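Local coordinates for putative phosphatase (Bacteroides thetaiotaomicron, PDB 3KYA), which is probably a phosphatase, though its substrate is not known, and binds zinc ions, at residues D140-L154 and C157-K170. Sequence-based numbering, arbitrary orientation.
With ZN (zinc ion), chain X; ZN (zinc ion), chain Y; EDO (1,2-ethanediol), chain H; EDO (1,2-ethanediol), chain L.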
loop_
_atom_site.group_PDB
_atom_site.type_symbol
_atom_site.label_atom_id
_atom_site.label_comp_id
_atom_site.label_asym_id
_atom_site.label_seq_id
_atom_site.Cartn_x
_atom_site.Cartn_y
_atom_site.Cartn_z
ATOM N N ASP A 140 12.895 -29.084 -15.134
ATOM C CA ASP A 140 11.553 -29.561 -14.827
ATOM C C ASP A 140 10.970 -28.710 -13.711
ATOM O O ASP A 140 11.715 -28.069 -12.965
ATOM C CB ASP A 140 11.605 -31.015 -14.409
ATOM C CG ASP A 140 12.134 -31.903 -15.511
ATOM O OD1 ASP A 140 11.573 -31.879 -16.638
ATOM O OD2 ASP A 140 13.114 -32.618 -15.249
ATOM N N ASN A 141 9.639 -28.669 -13.622
ATOM C CA ASN A 141 8.947 -27.931 -12.561
ATOM C C ASN A 141 9.432 -28.444 -11.199
ATOM O O ASN A 141 9.401 -29.655 -10.941
ATOM C CB ASN A 141 7.432 -28.094 -12.758
ATOM C CG ASN A 141 6.589 -27.226 -11.825
ATOM O OD1 ASN A 141 6.789 -27.212 -10.625
ATOM N ND2 ASN A 141 5.598 -26.535 -12.395
ATOM N N GLY A 142 9.891 -27.540 -10.331
ATOM C CA GLY A 142 10.456 -27.961 -9.044
ATOM C C GLY A 142 9.976 -27.253 -7.800
ATOM O O GLY A 142 9.238 -26.270 -7.880
ATOM N N ARG A 143 10.349 -27.816 -6.647
ATOM C CA ARG A 143 10.075 -27.242 -5.333
ATOM C C ARG A 143 11.345 -27.286 -4.488
ATOM O O ARG A 143 12.163 -28.199 -4.609
ATOM C CB ARG A 143 8.955 -27.987 -4.612
ATOM C CG ARG A 143 7.596 -27.881 -5.299
ATOM C CD ARG A 143 7.054 -26.449 -5.273
ATOM N NE ARG A 143 5.679 -26.402 -5.753
ATOM C CZ ARG A 143 5.312 -26.441 -7.033
ATOM N NH1 ARG A 143 6.209 -26.528 -8.010
ATOM N NH2 ARG A 143 4.026 -26.388 -7.339
ATOM N N LEU A 144 11.476 -26.311 -3.607
ATOM C CA LEU A 144 12.652 -26.155 -2.767
ATOM C C LEU A 144 12.390 -26.394 -1.282
ATOM O O LEU A 144 11.299 -26.108 -0.781
ATOM C CB LEU A 144 13.190 -24.729 -2.946
ATOM C CG LEU A 144 13.732 -24.306 -4.312
ATOM C CD1 LEU A 144 14.036 -22.790 -4.320
ATOM C CD2 LEU A 144 14.985 -25.106 -4.715
ATOM N N ALA A 145 13.403 -26.895 -0.566
ATOM C CA ALA A 145 13.302 -27.071 0.892
ATOM C C ALA A 145 14.665 -27.145 1.562
ATOM O O ALA A 145 15.533 -27.898 1.114
ATOM C CB ALA A 145 12.475 -28.334 1.246
ATOM N N PHE A 146 14.870 -26.337 2.597
ATOM C CA PHE A 146 16.098 -26.403 3.387
ATOM C C PHE A 146 16.099 -27.581 4.357
ATOM O O PHE A 146 15.059 -27.953 4.887
ATOM C CB PHE A 146 16.268 -25.192 4.320
ATOM C CG PHE A 146 16.568 -23.884 3.636
ATOM C CD1 PHE A 146 17.772 -23.690 2.975
ATOM C CD2 PHE A 146 15.671 -22.826 3.715
ATOM C CE1 PHE A 146 18.064 -22.468 2.373
ATOM C CE2 PHE A 146 15.955 -21.611 3.106
ATOM C CZ PHE A 146 17.144 -21.435 2.439
ATOM N N ASP A 147 17.286 -28.121 4.643
ATOM C CA ASP A 147 17.437 -29.064 5.739
ATOM C C ASP A 147 17.248 -28.213 7.013
ATOM O O ASP A 147 18.019 -27.285 7.234
ATOM C CB ASP A 147 18.827 -29.696 5.702
ATOM C CG ASP A 147 19.076 -30.699 6.834
ATOM O OD1 ASP A 147 18.357 -30.687 7.850
ATOM O OD2 ASP A 147 20.043 -31.502 6.710
ATOM N N PRO A 148 16.213 -28.503 7.839
ATOM C CA PRO A 148 16.015 -27.671 9.040
ATOM C C PRO A 148 17.215 -27.628 9.982
ATOM O O PRO A 148 17.340 -26.673 10.739
ATOM C CB PRO A 148 14.790 -28.308 9.726
ATOM C CG PRO A 148 14.085 -29.064 8.644
ATOM C CD PRO A 148 15.174 -29.544 7.720
ATOM N N LEU A 149 18.106 -28.625 9.921
ATOM C CA LEU A 149 19.270 -28.649 10.781
ATOM C C LEU A 149 20.493 -27.990 10.135
ATOM O O LEU A 149 21.506 -27.837 10.792
ATOM C CB LEU A 149 19.624 -30.088 11.168
ATOM C CG LEU A 149 18.510 -30.940 11.759
ATOM C CD1 LEU A 149 19.087 -32.311 12.169
ATOM C CD2 LEU A 149 17.839 -30.248 12.944
ATOM N N ASN A 150 20.411 -27.615 8.864
ATOM C CA ASN A 150 21.541 -26.987 8.177
ATOM C C ASN A 150 21.072 -26.231 6.949
ATOM O O ASN A 150 20.865 -26.817 5.882
ATOM C CB ASN A 150 22.590 -28.049 7.804
ATOM C CG ASN A 150 23.805 -27.463 7.094
ATOM O OD1 ASN A 150 23.900 -26.257 6.895
ATOM N ND2 ASN A 150 24.734 -28.323 6.710
ATOM N N LYS A 151 20.892 -24.920 7.096
ATOM C CA LYS A 151 20.383 -24.098 5.995
ATOM C C LYS A 151 21.394 -23.865 4.850
ATOM O O LYS A 151 21.065 -23.205 3.875
ATOM C CB LYS A 151 19.734 -22.785 6.503
ATOM C CG LYS A 151 18.358 -23.047 7.135
ATOM C CD LYS A 151 17.536 -21.781 7.345
ATOM C CE LYS A 151 18.137 -20.891 8.366
ATOM N NZ LYS A 151 17.266 -19.707 8.624
ATOM N N ASP A 152 22.606 -24.413 4.970
ATOM C CA ASP A 152 23.551 -24.441 3.860
ATOM C C ASP A 152 23.091 -25.509 2.843
ATOM O O ASP A 152 23.537 -25.502 1.686
ATOM C CB ASP A 152 24.973 -24.797 4.314
ATOM C CG ASP A 152 25.615 -23.735 5.191
ATOM O OD1 ASP A 152 25.197 -22.566 5.136
ATOM O OD2 ASP A 152 26.598 -24.070 5.899
ATOM N N HIS A 153 22.233 -26.438 3.275
ATOM C CA HIS A 153 21.755 -27.502 2.402
ATOM C C HIS A 153 20.348 -27.231 1.909
ATOM O O HIS A 153 19.388 -27.330 2.680
ATOM C CB HIS A 153 21.825 -28.870 3.082
ATOM C CG HIS A 153 23.222 -29.380 3.264
ATOM N ND1 HIS A 153 23.514 -30.501 4.014
ATOM C CD2 HIS A 153 24.412 -28.896 2.831
ATOM C CE1 HIS A 153 24.818 -30.709 3.996
ATOM N NE2 HIS A 153 25.385 -29.744 3.292
ATOM N N LEU A 154 20.258 -26.858 0.630
ATOM C CA LEU A 154 18.998 -26.553 -0.037
ATOM C C LEU A 154 18.673 -27.674 -1.026
ATOM O O LEU A 154 19.401 -27.884 -2.017
ATOM C CB LEU A 154 19.097 -25.209 -0.762
ATOM C CG LEU A 154 17.848 -24.758 -1.511
ATOM C CD1 LEU A 154 16.633 -24.650 -0.555
ATOM C CD2 LEU A 154 18.116 -23.428 -2.219
ATOM N N CYS A 157 13.402 -30.867 -5.505
ATOM C CA CYS A 157 12.747 -32.026 -6.087
ATOM C C CYS A 157 12.023 -31.566 -7.339
ATOM O O CYS A 157 11.607 -30.391 -7.448
ATOM C CB CYS A 157 11.788 -32.711 -5.112
ATOM S SG CYS A 157 10.370 -31.749 -4.563
ATOM N N TYR A 158 11.852 -32.501 -8.265
ATOM C CA TYR A 158 11.315 -32.200 -9.582
ATOM C C TYR A 158 10.212 -33.110 -10.062
ATOM O O TYR A 158 10.276 -34.321 -9.899
ATOM C CB TYR A 158 12.416 -32.379 -10.627
ATOM C CG TYR A 158 13.661 -31.547 -10.452
ATOM C CD1 TYR A 158 13.678 -30.211 -10.831
ATOM C CD2 TYR A 158 14.833 -32.110 -9.976
ATOM C CE1 TYR A 158 14.819 -29.448 -10.714
ATOM C CE2 TYR A 158 16.001 -31.346 -9.852
ATOM C CZ TYR A 158 15.975 -30.007 -10.211
ATOM O OH TYR A 158 17.113 -29.234 -10.102
ATOM N N ASP A 159 9.235 -32.513 -10.726
ATOM C CA ASP A 159 8.193 -33.251 -11.379
ATOM C C ASP A 159 8.716 -33.566 -12.791
ATOM O O ASP A 159 8.548 -32.755 -13.714
ATOM C CB ASP A 159 6.913 -32.402 -11.407
ATOM C CG ASP A 159 5.720 -33.131 -12.011
ATOM O OD1 ASP A 159 5.871 -34.251 -12.539
ATOM O OD2 ASP A 159 4.604 -32.561 -11.971
ATOM N N GLY A 160 9.379 -34.717 -12.949
ATOM C CA GLY A 160 9.960 -35.157 -14.240
ATOM C C GLY A 160 11.457 -35.511 -14.262
ATOM O O GLY A 160 11.995 -35.828 -15.323
ATOM N N HIS A 161 12.132 -35.400 -13.113
ATOM C CA HIS A 161 13.563 -35.765 -12.946
ATOM C C HIS A 161 13.578 -36.575 -11.655
ATOM O O HIS A 161 13.204 -36.060 -10.604
ATOM C CB HIS A 161 14.456 -34.536 -12.870
ATOM C CG HIS A 161 15.916 -34.846 -12.824
ATOM N ND1 HIS A 161 16.654 -35.120 -13.956
ATOM C CD2 HIS A 161 16.775 -34.943 -11.780
ATOM C CE1 HIS A 161 17.912 -35.348 -13.612
ATOM N NE2 HIS A 161 18.010 -35.256 -12.296
ATOM N N LYS A 162 14.051 -37.825 -11.749
ATOM C CA LYS A 162 13.982 -38.796 -10.633
ATOM C C LYS A 162 15.134 -38.797 -9.615
ATOM O O LYS A 162 15.425 -39.831 -9.017
ATOM C CB LYS A 162 13.792 -40.224 -11.166
ATOM C CG LYS A 162 13.424 -41.196 -10.050
ATOM C CD LYS A 162 13.165 -42.608 -10.532
ATOM C CE LYS A 162 13.060 -43.546 -9.342
ATOM N NZ LYS A 162 12.920 -44.974 -9.715
ATOM N N ALA A 163 15.873 -37.706 -9.533
ATOM C CA ALA A 163 16.823 -37.488 -8.448
ATOM C C ALA A 163 16.438 -36.224 -7.682
ATOM O O ALA A 163 15.982 -35.250 -8.280
ATOM C CB ALA A 163 18.254 -37.382 -8.992
ATOM N N ILE A 164 16.565 -36.276 -6.360
ATOM C CA ILE A 164 16.425 -35.096 -5.513
ATOM C C ILE A 164 17.853 -34.560 -5.374
ATOM O O ILE A 164 18.756 -35.269 -4.934
ATOM C CB ILE A 164 15.800 -35.413 -4.143
ATOM C CG1 ILE A 164 14.331 -35.795 -4.310
ATOM C CG2 ILE A 164 15.942 -34.210 -3.171
ATOM C CD1 ILE A 164 13.687 -36.322 -3.034
ATOM N N GLN A 165 18.064 -33.319 -5.784
ATOM C CA GLN A 165 19.395 -32.718 -5.761
ATOM C C GLN A 165 19.646 -31.855 -4.535
ATOM O O GLN A 165 18.713 -31.359 -3.888
ATOM C CB GLN A 165 19.611 -31.896 -7.035
ATOM C CG GLN A 165 19.638 -32.736 -8.314
ATOM C CD GLN A 165 20.023 -31.912 -9.532
ATOM O OE1 GLN A 165 19.393 -30.896 -9.839
ATOM N NE2 GLN A 165 21.068 -32.349 -10.236
ATOM N N LEU A 166 20.933 -31.721 -4.215
ATOM C CA LEU A 166 21.410 -30.894 -3.130
ATOM C C LEU A 166 22.161 -29.701 -3.707
ATOM O O LEU A 166 23.176 -29.872 -4.398
ATOM C CB LEU A 166 22.367 -31.680 -2.229
ATOM C CG LEU A 166 23.083 -30.864 -1.150
ATOM C CD1 LEU A 166 22.100 -30.159 -0.204
ATOM C CD2 LEU A 166 24.045 -31.761 -0.368
ATOM N N ILE A 167 21.651 -28.507 -3.406
ATOM C CA ILE A 167 22.294 -27.239 -3.736
ATOM C C ILE A 167 23.034 -26.878 -2.434
ATOM O O ILE A 167 22.403 -26.435 -1.464
ATOM C CB ILE A 167 21.245 -26.161 -4.120
ATOM C CG1 ILE A 167 20.385 -26.634 -5.308
ATOM C CG2 ILE A 167 21.909 -24.801 -4.379
ATOM C CD1 ILE A 167 18.999 -25.883 -5.450
ATOM N N ASP A 168 24.356 -27.104 -2.394
ATOM C CA ASP A 168 25.149 -26.880 -1.173
ATOM C C ASP A 168 25.717 -25.469 -1.238
ATOM O O ASP A 168 26.655 -25.184 -1.975
ATOM C CB ASP A 168 26.244 -27.951 -1.003
ATOM C CG ASP A 168 26.883 -27.941 0.390
ATOM O OD1 ASP A 168 27.055 -26.845 0.957
ATOM O OD2 ASP A 168 27.234 -29.035 0.918
ATOM N N LEU A 169 25.101 -24.577 -0.471
ATOM C CA LEU A 169 25.428 -23.154 -0.496
ATOM C C LEU A 169 26.789 -22.835 0.113
ATOM O O LEU A 169 27.365 -21.780 -0.167
ATOM C CB LEU A 169 24.326 -22.374 0.233
ATOM C CG LEU A 169 22.923 -22.564 -0.354
ATOM C CD1 LEU A 169 21.834 -21.941 0.532
ATOM C CD2 LEU A 169 22.860 -22.010 -1.787
ATOM N N LYS A 170 27.300 -23.726 0.956
ATOM C CA LYS A 170 28.599 -23.512 1.593
ATOM C C LYS A 170 29.751 -23.826 0.642
ATOM O O LYS A 170 30.651 -22.996 0.478
ATOM C CB LYS A 170 28.750 -24.351 2.873
ATOM C CG LYS A 170 30.090 -24.143 3.618
ATOM C CD LYS A 170 30.256 -25.174 4.737
ATOM C CE LYS A 170 31.559 -24.999 5.490
ATOM N NZ LYS A 170 32.775 -25.206 4.647
HETATM ZN ZN ZN X . 27.457 -29.664 2.849
HETATM ZN ZN ZN Y . 16.079 -35.312 -15.970
HETATM C C1 EDO H . 19.925 -24.662 12.096
HETATM O O1 EDO H . 20.851 -23.965 12.941
HETATM C C2 EDO H . 19.904 -24.075 10.682
HETATM O O2 EDO H . 21.212 -24.098 10.078
HETATM C C1 EDO L . 23.000 -32.469 9.200
HETATM O O1 EDO L . 24.027 -32.757 10.150
HETATM C C2 EDO L . 23.271 -31.119 8.570
HETATM O O2 EDO L . 24.207 -31.246 7.493
HETATM O O HOH W 1 11.428 -34.373 -17.844
HETATM O O HOH W 2 14.796 -34.031 -16.714
HETATM O O HOH W 3 8.057 -30.331 -15.305
HETATM O O HOH W 4 27.924 -27.922 3.346
HETATM O O HOH W 5 28.008 -30.239 4.875
HETATM O O HOH W 6 27.578 -31.426 2.185
HETATM O O HOH W 7 29.632 -30.227 2.380
#
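The imidazole of H153 is held between two flanking groups: L166 CD2 sits 4.3 Å above the ring plane over one face, and N150 ND2 lies 3.6 Å from that plane over the opposite one. At its edge, in plane, comes D168 OD1, yet it is OD2 that shares the metal. H153 NE2 and D168 OD2 bind one zinc ion at 2.1 and 2.0 Å, with ring and carboxylate planes 77° apart and four waters completing six ligands. D168 CG stands anti to the backbone N (chi1 -167°), which lays its carboxylate alongside the histidine, pointing the same way. N150 also takes the backbone N-H of D152 on OD1 in an Asx turn; an alanine in place of this asparagine would probably leave the D152 N-H without its mate and take the amide nitrogen away from over one face of the H153 ring. The F146 ring carries L154 CD1 on one face and K151 CD on the other, and L169 CD1 touches its edge. Between the backbones, L154 and I167 form a hydrogen-bonded antiparallel pair, I167 N to L154 O being 2.7 Å. At the far end R143 pairs likewise with C157, and D140 OD2 accepts a hydrogen bond from a water that also binds a second zinc ion, itself bound by H161 ND1. The hairpins 141-147/153-159 and 153-159/161-168 share their middle strand and lie in one antiparallel sheet, with strand 173-178 beyond 161-168; strand 446-452 packs V450 against L144 and L154, while strand 188-193 touches A145 and C157.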